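Local coordinates for putative cell wall hydrolase phosphatase-associated protein (Clostridioides difficile, PDB 7CFL) that probably cleaves peptide bonds in peptidoglycan as a cysteine peptidase, the chain being the catalytic NlpC/P60 domain of a cell-wall autolysin, at residues A[81-86]-A[92-97]; A[98-103]-A[120-125]; A[108-113]-A[125-130]. All coordinates share one frame; numbering follows the deposited sequence.

Contact 1. Residues A[81-86]-A[92-97]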
ATOM      1  N   LEU A  81      -5.326  -3.048   2.329  1.00 19.13           N
ATOM      2  CA  LEU A  81      -3.955  -2.563   2.532  1.00 21.55           C
ATOM      3  C   LEU A  81      -3.090  -3.733   2.976  1.00 20.17           C
ATOM      4  O   LEU A  81      -3.531  -4.496   3.864  1.00 21.52           O
ATOM      5  CB  LEU A  81      -3.961  -1.426   3.565  1.00 20.50           C
ATOM      6  CG  LEU A  81      -4.793  -0.214   3.177  1.00 24.70           C
ATOM      7  CD1 LEU A  81      -4.742   0.856   4.249  1.00 25.16           C
ATOM      8  CD2 LEU A  81      -4.341   0.358   1.851  1.00 24.33           C
ATOM      9  N   VAL A  82      -1.897  -3.859   2.390  1.00 19.09           N
ATOM     10  CA  VAL A  82      -0.944  -4.943   2.745  0.60 18.70           C
ATOM     11  C   VAL A  82       0.314  -4.277   3.287  1.00 21.20           C
ATOM     12  O   VAL A  82       0.722  -3.243   2.721  1.00 22.16           O
ATOM     13  CB  VAL A  82      -0.663  -5.869   1.547  1.00 21.85           C
ATOM     14  CG1 VAL A  82      -1.831  -6.822   1.312  1.00 27.71           C
ATOM     15  CG2 VAL A  82      -0.255  -5.094   0.296  1.00 24.72           C
ATOM     16  N   PHE A  83       0.867  -4.785   4.375  1.00 18.66           N
ATOM     17  CA  PHE A  83       1.970  -4.145   5.149  1.00 19.97           C
ATOM     18  C   PHE A  83       3.218  -5.050   5.170  1.00 22.17           C
ATOM     19  O   PHE A  83       3.179  -6.287   5.271  1.00 23.30           O
ATOM     20  CB  PHE A  83       1.499  -3.807   6.561  1.00 22.12           C
ATOM     21  CG  PHE A  83       0.312  -2.889   6.574  1.00 19.40           C
ATOM     22  CD1 PHE A  83       0.526  -1.523   6.358  1.00 20.29           C
ATOM     23  CD2 PHE A  83      -1.002  -3.340   6.602  1.00 20.36           C
ATOM     24  CE1 PHE A  83      -0.539  -0.646   6.283  1.00 21.52           C
ATOM     25  CE2 PHE A  83      -2.069  -2.452   6.536  1.00 22.90           C
ATOM     26  CZ  PHE A  83      -1.833  -1.103   6.343  1.00 20.00           C
ATOM     27  N   PHE A  84       4.389  -4.438   5.139  1.00 21.92           N
ATOM     28  CA  PHE A  84       5.707  -5.112   5.097  1.00 22.05           C
ATOM     29  C   PHE A  84       6.685  -4.447   6.055  1.00 27.30           C
ATOM     30  O   PHE A  84       6.531  -3.254   6.365  1.00 23.75           O
ATOM     31  CB  PHE A  84       6.273  -5.120   3.683  1.00 24.09           C
ATOM     32  CG  PHE A  84       5.297  -5.620   2.654  1.00 24.87           C
ATOM     33  CD1 PHE A  84       5.294  -6.953   2.259  1.00 26.03           C
ATOM     34  CD2 PHE A  84       4.313  -4.775   2.171  1.00 25.19           C
ATOM     35  CE1 PHE A  84       4.377  -7.386   1.316  1.00 25.61           C
ATOM     36  CE2 PHE A  84       3.398  -5.215   1.238  1.00 26.19           C
ATOM     37  CZ  PHE A  84       3.418  -6.525   0.829  1.00 28.09           C
ATOM     38  N   ASP A  85       7.679  -5.210   6.492  1.00 32.85           N
ATOM     39  CA  ASP A  85       8.813  -4.693   7.303  1.00 34.78           C
ATOM     40  C   ASP A  85      10.038  -4.471   6.393  1.00 35.70           C
ATOM     41  O   ASP A  85       9.922  -4.654   5.168  1.00 38.65           O
ATOM     42  CB  ASP A  85       9.059  -5.603   8.515  1.00 33.21           C
ATOM     43  CG  ASP A  85       9.442  -7.035   8.199  1.00 39.14           C
ATOM     44  OD1 ASP A  85       9.197  -7.904   9.063  1.00 46.60           O
ATOM     45  OD2 ASP A  85       9.973  -7.273   7.101  1.00 39.67           O
ATOM     46  N   THR A  86      11.173  -4.080   6.987  1.00 44.02           N
ATOM     47  CA  THR A  86      12.480  -3.826   6.304  1.00 50.79           C
ATOM     48  C   THR A  86      13.353  -5.082   6.477  1.00 65.89           C
ATOM     49  O   THR A  86      13.154  -5.813   7.477  1.00 65.80           O
ATOM     50  CB  THR A  86      13.062  -2.490   6.792  1.00 52.08           C
ATOM     51  OG1 THR A  86      12.295  -1.480   6.136  1.00 56.39           O
ATOM     52  CG2 THR A  86      14.531  -2.266   6.500  1.00 42.55           C
ATOM     53  N   GLY A  92      10.818  -5.898  13.302  1.00 67.55           N
ATOM     54  CA  GLY A  92       9.585  -6.355  12.633  1.00 62.93           C
ATOM     55  C   GLY A  92       8.614  -5.194  12.450  1.00 49.12           C
ATOM     56  O   GLY A  92       7.431  -5.443  12.117  1.00 47.97           O
ATOM     57  N   SER A  93       9.087  -3.957  12.647  1.00 44.69           N
ATOM     58  CA  SER A  93       8.261  -2.723  12.551  0.70 41.25           C
ATOM     59  C   SER A  93       7.787  -2.553  11.103  1.00 32.42           C
ATOM     60  O   SER A  93       8.606  -2.742  10.180  1.00 36.66           O
ATOM     61  CB  SER A  93       9.010  -1.505  13.034  0.70 44.89           C
ATOM     62  OG  SER A  93       8.213  -0.338  12.894  0.70 48.75           O
ATOM     63  N   VAL A  94       6.500  -2.269  10.909  1.00 30.80           N
ATOM     64  CA  VAL A  94       5.933  -1.988   9.565  1.00 25.97           C
ATOM     65  C   VAL A  94       6.564  -0.686   9.036  1.00 25.48           C
ATOM     66  O   VAL A  94       6.584   0.303   9.778  1.00 31.22           O
ATOM     67  CB  VAL A  94       4.400  -1.907   9.617  1.00 25.00           C
ATOM     68  CG1 VAL A  94       3.828  -1.335   8.329  1.00 27.69           C
ATOM     69  CG2 VAL A  94       3.779  -3.269   9.947  1.00 24.19           C
ATOM     70  N   SER A  95       7.083  -0.738   7.817  1.00 26.64           N
ATOM     71  CA  SER A  95       7.789   0.375   7.128  1.00 29.02           C
ATOM     72  C   SER A  95       7.303   0.570   5.674  1.00 27.48           C
ATOM     73  O   SER A  95       7.804   1.513   4.998  1.00 29.90           O
ATOM     74  CB  SER A  95       9.271   0.113   7.171  1.00 30.61           C
ATOM     75  OG  SER A  95       9.572  -1.162   6.616  1.00 33.68           O
ATOM     76  N   HIS A  96       6.379  -0.269   5.184  1.00 27.93           N
ATOM     77  CA  HIS A  96       5.881  -0.188   3.786  0.50 24.69           C
ATOM     78  C   HIS A  96       4.428  -0.662   3.720  1.00 21.79           C
ATOM     79  O   HIS A  96       3.969  -1.453   4.591  1.00 23.47           O
ATOM     80  CB  HIS A  96       6.809  -0.958   2.832  0.50 25.05           C
ATOM     81  CG  HIS A  96       6.611  -0.612   1.392  0.50 23.30           C
ATOM     82  ND1 HIS A  96       6.931   0.648   0.868  0.50 22.71           N
ATOM     83  CD2 HIS A  96       6.107  -1.339   0.374  0.50 23.03           C
ATOM     84  CE1 HIS A  96       6.648   0.651  -0.418  0.50 22.10           C
ATOM     85  NE2 HIS A  96       6.132  -0.562  -0.747  0.50 23.87           N
ATOM     86  N   VAL A  97       3.705  -0.168   2.734  1.00 22.33           N
ATOM     87  CA  VAL A  97       2.264  -0.474   2.527  1.00 19.58           C
ATOM     88  C   VAL A  97       1.982  -0.353   1.036  1.00 19.48           C
ATOM     89  O   VAL A  97       2.512   0.586   0.377  1.00 19.36           O
ATOM     90  CB  VAL A  97       1.348   0.466   3.343  1.00 19.42           C
ATOM     91  CG1 VAL A  97       1.556   1.953   3.025  1.00 17.63           C
ATOM     92  CG2 VAL A  97      -0.114   0.153   3.173  1.00 22.55           C
TER
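The antiparallel hairpin of strands 81-84 and 96-102, central to the sheet of this NlpC/P60 domain, is joined here by backbone bonds around a classic beta bulge. Phe84 N donates to His96 O (3.1 Å), approaching from above the carbonyl plane. Phe84 O in turn is gripped by two N-H groups: Ser95 N at 3.0 Å, nearly straight at 172° and in the carbonyl plane, and His96 N at 3.2 Å, more bent at 137°. Two residues, Ser95 and His96, thus face the single Phe84, which makes the bulge. Phe83 and Val97 form the neighbouring non-hydrogen-bonded pair, where Val97 CA makes a CH...O contact with Val82 O. On their face the two side chains lie alongside each other, pointing the same way, and the CG2 methyl of Val97 presses obliquely on the Phe83 ring, 3.2 Å from CE1, a tight approach. With CG beside the backbone N (chi1 -58°), the Phe83 ring reaches this methyl, while its CB meets Val94 CG1 at 3.8 Å. Helix 61-64 covers this apolar patch through Gln64, and helix 41-53 touches Val97. Phe84 and His96 project from the other face; in the His96 conformer described here, Phe84 CD2 stands at the edge of the imidazole, near its plane, 4.3 Å from His96 CD2. Beyond the strands, the hydroxyls of Thr86 and Ser95 share a hydrogen bond (OG1 to OG, 2.8 Å), and Asp85 CB lies against Ser93 O (3.3 Å). In that same conformer His96 also touches Cys41 and bonds through NE2 to His108 ND1. A cysteine on a helix beside two histidines on adjacent strands is consistent with the Cys-His-His catalytic triad of papain-like NlpC/P60 peptidases.

Contact 2. Residues A[98-103]-A[120-125]; sequences GIYIGN and SNINSS
Tyr100 and Ile122 meet side chain to side chain, crossing at about a right angle, with the CD1 methyl of Ile122 resting obliquely against one side of the phenol ring. The methyl is 3.8 Å from Tyr100 CE1 and 4.1 Å from Tyr100 CD1. Two features set the ring in place: CG lies anti to the backbone N (chi1 -169°), and Gly102 N sits over one ring face near its rim. The hydroxyl is bonded to Gly104 N, so the phenol spans the turn that follows its own strand, while Leu76 touches both Tyr100 and Ile122. The contact bridges two strands of the antiparallel sheet that are not neighbours, 96-102 and 118-121, past the intervening strand 105-110. Its polar half belongs to Asn103, whose carbonyl O accepts Asn121 ND2 at 3.0 Å (148° at the hydrogen), the donor lying in the carbonyl plane on a lone pair and the acceptor close to the amide plane. The same ND2 also reaches Asp105 OD1. At the other end of the amide, Asn121 OD1 takes Asn123 N at 3.0 Å, an Asx turn, so bonds at both ends fix its rotation. Asn121 O receives Ser124 N (3.1 Å) and Ser124 OG (3.0 Å), closing a type I turn that leads from the strand into helix 125-128, with Ser124 at its N-cap.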
ATOM      1  N   GLY A  98       1.091  -1.192   0.555  1.00 22.78           N
ATOM      2  CA  GLY A  98       0.536  -1.194  -0.801  1.00 21.82           C
ATOM      3  C   GLY A  98      -0.942  -1.486  -0.748  1.00 19.86           C
ATOM      4  O   GLY A  98      -1.449  -1.857   0.343  1.00 23.02           O
ATOM      5  N   ILE A  99      -1.619  -1.302  -1.870  1.00 20.32           N
ATOM      6  CA  ILE A  99      -3.070  -1.582  -2.029  1.00 19.81           C
ATOM      7  C   ILE A  99      -3.167  -2.868  -2.824  1.00 18.96           C
ATOM      8  O   ILE A  99      -2.664  -2.939  -3.935  1.00 20.03           O
ATOM      9  CB  ILE A  99      -3.836  -0.435  -2.722  1.00 22.17           C
ATOM     10  CG1 ILE A  99      -3.670   0.883  -1.965  1.00 24.38           C
ATOM     11  CG2 ILE A  99      -5.294  -0.797  -2.937  1.00 22.05           C
ATOM     12  CD1 ILE A  99      -4.193   2.101  -2.699  1.00 22.44           C
ATOM     13  N   TYR A 100      -3.736  -3.892  -2.211  1.00 21.10           N
ATOM     14  CA  TYR A 100      -3.933  -5.167  -2.930  1.00 20.58           C
ATOM     15  C   TYR A 100      -4.915  -5.004  -4.107  1.00 18.15           C
ATOM     16  O   TYR A 100      -6.024  -4.396  -3.953  1.00 21.62           O
ATOM     17  CB  TYR A 100      -4.361  -6.216  -1.915  1.00 21.14           C
ATOM     18  CG  TYR A 100      -4.338  -7.607  -2.492  1.00 21.42           C
ATOM     19  CD1 TYR A 100      -3.129  -8.254  -2.685  1.00 20.95           C
ATOM     20  CD2 TYR A 100      -5.504  -8.247  -2.916  1.00 20.33           C
ATOM     21  CE1 TYR A 100      -3.071  -9.562  -3.174  1.00 21.83           C
ATOM     22  CE2 TYR A 100      -5.450  -9.533  -3.449  1.00 23.88           C
ATOM     23  CZ  TYR A 100      -4.234 -10.173  -3.611  1.00 22.58           C
ATOM     24  OH  TYR A 100      -4.164 -11.428  -4.165  1.00 26.08           O
ATOM     25  N   ILE A 101      -4.557  -5.608  -5.250  1.00 19.61           N
ATOM     26  CA  ILE A 101      -5.408  -5.574  -6.473  1.00 22.03           C
ATOM     27  C   ILE A 101      -5.917  -6.984  -6.757  1.00 25.53           C
ATOM     28  O   ILE A 101      -7.166  -7.173  -6.855  1.00 36.25           O
ATOM     29  CB  ILE A 101      -4.738  -4.793  -7.637  1.00 31.19           C
ATOM     30  CG1 ILE A 101      -3.409  -5.335  -8.163  1.00 38.86           C
ATOM     31  CG2 ILE A 101      -4.539  -3.362  -7.169  1.00 33.34           C
ATOM     32  CD1 ILE A 101      -2.663  -4.340  -9.054  1.00 47.58           C
ATOM     33  N   GLY A 102      -5.040  -7.962  -6.758  1.00 24.35           N
ATOM     34  CA  GLY A 102      -5.484  -9.362  -6.904  1.00 25.47           C
ATOM     35  C   GLY A 102      -4.422 -10.152  -7.607  1.00 26.00           C
ATOM     36  O   GLY A 102      -3.518  -9.518  -8.196  1.00 26.90           O
ATOM     37  N   ASN A 103      -4.489 -11.482  -7.535  1.00 25.54           N
ATOM     38  CA  ASN A 103      -3.464 -12.332  -8.190  1.00 27.70           C
ATOM     39  C   ASN A 103      -2.084 -12.064  -7.564  1.00 27.30           C
ATOM     40  O   ASN A 103      -1.082 -12.248  -8.290  1.00 27.02           O
ATOM     41  CB  ASN A 103      -3.466 -12.087  -9.702  1.00 34.52           C
ATOM     42  CG  ASN A 103      -4.771 -12.537 -10.325  1.00 36.26           C
ATOM     43  OD1 ASN A 103      -5.579 -11.725 -10.775  1.00 42.47           O
ATOM     44  ND2 ASN A 103      -5.000 -13.838 -10.300  1.00 37.89           N
ATOM     45  N   SER A 120       3.740  -4.474  -8.040  1.00 23.42           N
ATOM     46  CA  SER A 120       4.652  -5.551  -7.592  1.00 24.23           C
ATOM     47  C   SER A 120       3.779  -6.667  -7.016  1.00 21.62           C
ATOM     48  O   SER A 120       2.592  -6.388  -6.723  1.00 22.85           O
ATOM     49  CB  SER A 120       5.643  -5.095  -6.564  1.00 26.01           C
ATOM     50  OG  SER A 120       6.305  -3.913  -6.965  1.00 27.39           O
ATOM     51  N   ASN A 121       4.348  -7.863  -6.917  1.00 26.63           N
ATOM     52  CA  ASN A 121       3.646  -9.084  -6.456  1.00 24.58           C
ATOM     53  C   ASN A 121       4.090  -9.413  -5.017  1.00 24.48           C
ATOM     54  O   ASN A 121       5.275  -9.625  -4.760  1.00 25.26           O
ATOM     55  CB  ASN A 121       3.856 -10.223  -7.451  1.00 24.36           C
ATOM     56  CG  ASN A 121       2.792 -11.274  -7.272  1.00 26.65           C
ATOM     57  OD1 ASN A 121       2.855 -12.028  -6.311  1.00 31.76           O
ATOM     58  ND2 ASN A 121       1.780 -11.251  -8.132  1.00 24.66           N
ATOM     59  N   ILE A 122       3.147  -9.503  -4.091  1.00 26.80           N
ATOM     60  CA  ILE A 122       3.451  -9.800  -2.658  1.00 25.04           C
ATOM     61  C   ILE A 122       4.030 -11.227  -2.523  1.00 27.56           C
ATOM     62  O   ILE A 122       4.604 -11.498  -1.458  1.00 31.39           O
ATOM     63  CB  ILE A 122       2.202  -9.548  -1.786  1.00 25.53           C
ATOM     64  CG1 ILE A 122       1.170 -10.675  -1.897  1.00 25.99           C
ATOM     65  CG2 ILE A 122       1.597  -8.172  -2.087  1.00 26.21           C
ATOM     66  CD1 ILE A 122      -0.045 -10.469  -1.046  1.00 28.58           C
ATOM     67  N   ASN A 123       3.929 -12.087  -3.550  1.00 28.81           N
ATOM     68  CA  ASN A 123       4.415 -13.492  -3.514  1.00 33.17           C
ATOM     69  C   ASN A 123       5.840 -13.578  -4.062  1.00 32.95           C
ATOM     70  O   ASN A 123       6.456 -14.663  -3.931  1.00 32.50           O
ATOM     71  CB  ASN A 123       3.490 -14.459  -4.257  1.00 33.58           C
ATOM     72  CG  ASN A 123       2.088 -14.459  -3.691  1.00 33.89           C
ATOM     73  OD1 ASN A 123       1.911 -14.627  -2.484  1.00 37.27           O
ATOM     74  ND2 ASN A 123       1.092 -14.304  -4.556  1.00 42.03           N
ATOM     75  N   SER A 124       6.363 -12.494  -4.636  1.00 30.25           N
ATOM     76  CA  SER A 124       7.763 -12.420  -5.119  1.00 32.61           C
ATOM     77  C   SER A 124       8.687 -12.666  -3.922  1.00 35.14           C
ATOM     78  O   SER A 124       8.287 -12.340  -2.784  1.00 39.24           O
ATOM     79  CB  SER A 124       8.051 -11.103  -5.773  1.00 32.09           C
ATOM     80  OG  SER A 124       8.186 -10.116  -4.774  1.00 36.64           O
ATOM     81  N   SER A 125       9.875 -13.214  -4.166  1.00 40.38           N
ATOM     82  CA  SER A 125      10.865 -13.549  -3.111  1.00 44.32           C
ATOM     83  C   SER A 125      11.100 -12.321  -2.223  1.00 48.86           C
ATOM     84  O   SER A 125      11.118 -12.493  -0.987  1.00 56.85           O
ATOM     85  CB  SER A 125      12.152 -14.090  -3.690  1.00 53.66           C
ATOM     86  OG  SER A 125      12.804 -13.127  -4.506  1.00 55.58           O
TER

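Contact 3. Residues A[108-113]-A[125-130]; sequences HASSGS and SYYSSR
Tyr127 meets His108 from a short, weakly bonded helix of about 125-128. Just before it in the segment comes Tyr126, whose CD2 lies 3.9 Å above the plane of the Tyr127 ring, offset toward the rim. Tyr127 follows, CG anti to the carbonyl carbon (chi1 -65°), which sends the ring toward strand 105-110. Its OH arrives in the plane of the imidazole, at the ring edge, 3.1 Å from His108 CE1 and 3.8 Å from His108 NE2, so the approach is to the carbon between the two nitrogens. The two side chains come from opposite directions, the ring centroids are 5.6 Å apart and the planes stand at 83°, an oblique aromatic pair. Both nitrogens of the imidazole are engaged elsewhere, His108 ND1 with His96 and His108 NE2 with Ser120 OG. These bonds hold the ring from two sides and fix its rotation. The neighbouring histidines are consistent with the Cys-His-His arrangement of many NlpC/P60 peptidases, in which the second histidine, as His108 probably does, orients the first; Tyr127 would then be a second-shell neighbour. Ser110 lies further along strand 105-110, its OG 4.3 Å from Tyr127 OH. The same Ser110 OG takes the N-H of Gly112 at 2.9 Å, an ST turn that bends the chain just past the strand. Arg130 ends the segment on the other side: its N bonds back to Tyr127 O (2.9 Å), NE reaches Asp85 O, and NH1 sits 3.3 Å above the plane of the Tyr126 ring, offset toward the rim.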
ATOM      1  N   HIS A 108       1.640   0.446  -5.385  1.00 20.00           N
ATOM      2  CA  HIS A 108       2.339   1.111  -4.261  1.00 20.76           C
ATOM      3  C   HIS A 108       3.304   2.151  -4.802  1.00 20.20           C
ATOM      4  O   HIS A 108       3.703   2.064  -5.972  1.00 22.37           O
ATOM      5  CB  HIS A 108       3.054   0.115  -3.327  1.00 24.45           C
ATOM      6  CG  HIS A 108       4.109  -0.716  -3.967  1.00 19.58           C
ATOM      7  ND1 HIS A 108       5.325  -0.975  -3.353  1.00 24.21           N
ATOM      8  CD2 HIS A 108       4.179  -1.298  -5.180  1.00 21.53           C
ATOM      9  CE1 HIS A 108       6.063  -1.723  -4.142  1.00 28.18           C
ATOM     10  NE2 HIS A 108       5.387  -1.935  -5.264  1.00 26.74           N
ATOM     11  N   ALA A 109       3.755   2.985  -3.896  1.00 20.92           N
ATOM     12  CA  ALA A 109       4.793   3.988  -4.201  1.00 21.21           C
ATOM     13  C   ALA A 109       6.122   3.329  -3.787  1.00 27.61           C
ATOM     14  O   ALA A 109       6.427   3.289  -2.573  1.00 31.04           O
ATOM     15  CB  ALA A 109       4.482   5.199  -3.419  1.00 18.69           C
ATOM     16  N   SER A 110       6.851   2.737  -4.725  1.00 29.10           N
ATOM     17  CA  SER A 110       8.022   1.890  -4.408  1.00 35.63           C
ATOM     18  C   SER A 110       9.239   2.792  -4.223  1.00 37.00           C
ATOM     19  O   SER A 110       9.602   3.486  -5.184  1.00 37.86           O
ATOM     20  CB  SER A 110       8.272   0.858  -5.457  1.00 36.38           C
ATOM     21  OG  SER A 110       9.581   0.349  -5.306  1.00 35.58           O
ATOM     22  N   SER A 111       9.910   2.698  -3.077  1.00 44.02           N
ATOM     23  CA  SER A 111      11.255   3.295  -2.869  0.70 42.88           C
ATOM     24  C   SER A 111      12.365   2.303  -3.263  1.00 48.38           C
ATOM     25  O   SER A 111      13.532   2.574  -2.928  1.00 56.21           O
ATOM     26  CB  SER A 111      11.392   3.773  -1.465  1.00 37.19           C
ATOM     27  OG  SER A 111      11.550   2.676  -0.592  1.00 48.22           O
ATOM     28  N   GLY A 112      12.033   1.204  -3.960  1.00 45.52           N
ATOM     29  CA  GLY A 112      13.001   0.342  -4.668  1.00 48.01           C
ATOM     30  C   GLY A 112      13.604   1.060  -5.866  1.00 49.82           C
ATOM     31  O   GLY A 112      13.505   2.318  -5.922  1.00 50.42           O
ATOM     32  N   SER A 113      14.178   0.305  -6.811  1.00 53.29           N
ATOM     33  CA  SER A 113      14.911   0.836  -7.995  1.00 48.83           C
ATOM     34  C   SER A 113      14.022   1.780  -8.819  1.00 42.48           C
ATOM     35  O   SER A 113      14.583   2.738  -9.387  1.00 43.85           O
ATOM     36  CB  SER A 113      15.469  -0.279  -8.851  1.00 58.25           C
ATOM     37  OG  SER A 113      14.440  -1.161  -9.275  1.00 59.64           O
ATOM     38  N   SER A 125       9.875 -13.214  -4.166  1.00 40.38           N
ATOM     39  CA  SER A 125      10.865 -13.549  -3.111  1.00 44.32           C
ATOM     40  C   SER A 125      11.100 -12.321  -2.223  1.00 48.86           C
ATOM     41  O   SER A 125      11.118 -12.493  -0.987  1.00 56.85           O
ATOM     42  CB  SER A 125      12.152 -14.090  -3.690  1.00 53.66           C
ATOM     43  OG  SER A 125      12.804 -13.127  -4.506  1.00 55.58           O
ATOM     44  N   TYR A 126      11.213 -11.129  -2.820  1.00 41.95           N
ATOM     45  CA  TYR A 126      11.529  -9.877  -2.089  1.00 45.91           C
ATOM     46  C   TYR A 126      10.431  -9.562  -1.063  1.00 43.78           C
ATOM     47  O   TYR A 126      10.769  -9.435   0.140  1.00 56.61           O
ATOM     48  CB  TYR A 126      11.780  -8.700  -3.038  1.00 48.72           C
ATOM     49  CG  TYR A 126      12.234  -7.437  -2.345  1.00 63.30           C
ATOM     50  CD1 TYR A 126      13.147  -7.481  -1.296  1.00 61.17           C
ATOM     51  CD2 TYR A 126      11.768  -6.189  -2.740  1.00 64.36           C
ATOM     52  CE1 TYR A 126      13.573  -6.331  -0.654  1.00 59.92           C
ATOM     53  CE2 TYR A 126      12.186  -5.024  -2.108  1.00 62.65           C
ATOM     54  CZ  TYR A 126      13.090  -5.098  -1.061  1.00 65.02           C
ATOM     55  OH  TYR A 126      13.511  -3.965  -0.428  1.00 67.62           O
ATOM     56  N   TYR A 127       9.168  -9.452  -1.486  1.00 28.59           N
ATOM     57  CA  TYR A 127       8.068  -8.997  -0.588  1.00 28.45           C
ATOM     58  C   TYR A 127       7.602 -10.117   0.358  1.00 32.72           C
ATOM     59  O   TYR A 127       7.315  -9.802   1.522  1.00 33.81           O
ATOM     60  CB  TYR A 127       6.925  -8.359  -1.377  1.00 31.93           C
ATOM     61  CG  TYR A 127       7.337  -7.080  -2.069  1.00 27.15           C
ATOM     62  CD1 TYR A 127       7.437  -5.874  -1.391  1.00 32.65           C
ATOM     63  CD2 TYR A 127       7.657  -7.090  -3.409  1.00 26.23           C
ATOM     64  CE1 TYR A 127       7.824  -4.711  -2.040  1.00 31.10           C
ATOM     65  CE2 TYR A 127       8.054  -5.940  -4.075  1.00 32.91           C
ATOM     66  CZ  TYR A 127       8.146  -4.747  -3.384  1.00 34.92           C
ATOM     67  OH  TYR A 127       8.551  -3.614  -4.037  1.00 42.04           O
ATOM     68  N   SER A 128       7.530 -11.366  -0.096  1.00 32.68           N
ATOM     69  CA  SER A 128       6.811 -12.437   0.642  1.00 31.97           C
ATOM     70  C   SER A 128       7.344 -12.581   2.084  1.00 32.11           C
ATOM     71  O   SER A 128       6.528 -12.618   3.031  1.00 32.44           O
ATOM     72  CB  SER A 128       6.857 -13.749  -0.096  1.00 35.87           C
ATOM     73  OG  SER A 128       5.942 -14.663   0.488  1.00 38.53           O
ATOM     74  N   SER A 129       8.665 -12.638   2.275  1.00 30.32           N
ATOM     75  CA  SER A 129       9.300 -12.821   3.613  1.00 38.72           C
ATOM     76  C   SER A 129       9.099 -11.585   4.517  1.00 32.52           C
ATOM     77  O   SER A 129       9.187 -11.732   5.750  1.00 36.67           O
ATOM     78  CB  SER A 129      10.763 -13.197   3.473  1.00 40.61           C
ATOM     79  OG  SER A 129      11.537 -12.109   2.987  1.00 42.97           O
ATOM     80  N   ARG A 130       8.821 -10.407   3.942  1.00 29.97           N
ATOM     81  CA  ARG A 130       8.668  -9.130   4.690  1.00 29.08           C
ATOM     82  C   ARG A 130       7.196  -8.852   5.037  1.00 29.45           C
ATOM     83  O   ARG A 130       6.936  -7.926   5.845  1.00 27.94           O
ATOM     84  CB  ARG A 130       9.251  -7.984   3.859  1.00 29.55           C
ATOM     85  CG  ARG A 130      10.745  -8.104   3.603  1.00 31.98           C
ATOM     86  CD  ARG A 130      11.194  -7.220   2.456  1.00 41.30           C
ATOM     87  NE  ARG A 130      10.967  -5.827   2.780  1.00 44.12           N
ATOM     88  CZ  ARG A 130      10.516  -4.888   1.944  1.00 57.70           C
ATOM     89  NH1 ARG A 130      10.201  -5.176   0.686  1.00 62.07           N
ATOM     90  NH2 ARG A 130      10.363  -3.648   2.381  1.00 60.84           N
TER

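The three contacts gather round the probable active site on one antiparallel sheet. Contacts 1 and 3, with centres about 9 Å apart, meet where His96 NE2 and His108 ND1 lie 2.8 Å apart. Ser120 OG of contact 2 stands 2.8 Å from His108 NE2, so a probable chain of hydrogen bonds links His96, His108 and Ser120. A bound citrate, probably from the crystallisation liquor, lies about 5 Å from the His96 side chain and may mark the pocket. Asp85 O to Arg130 NE (2.9 Å) ties contact 1 to the segment carrying Tyr127. Phe84 CZ packs on Ile122 CG2 (3.8 Å), joining contacts 1 and 2, which also share strand 96-102; contacts 2 and 3 share Ser125.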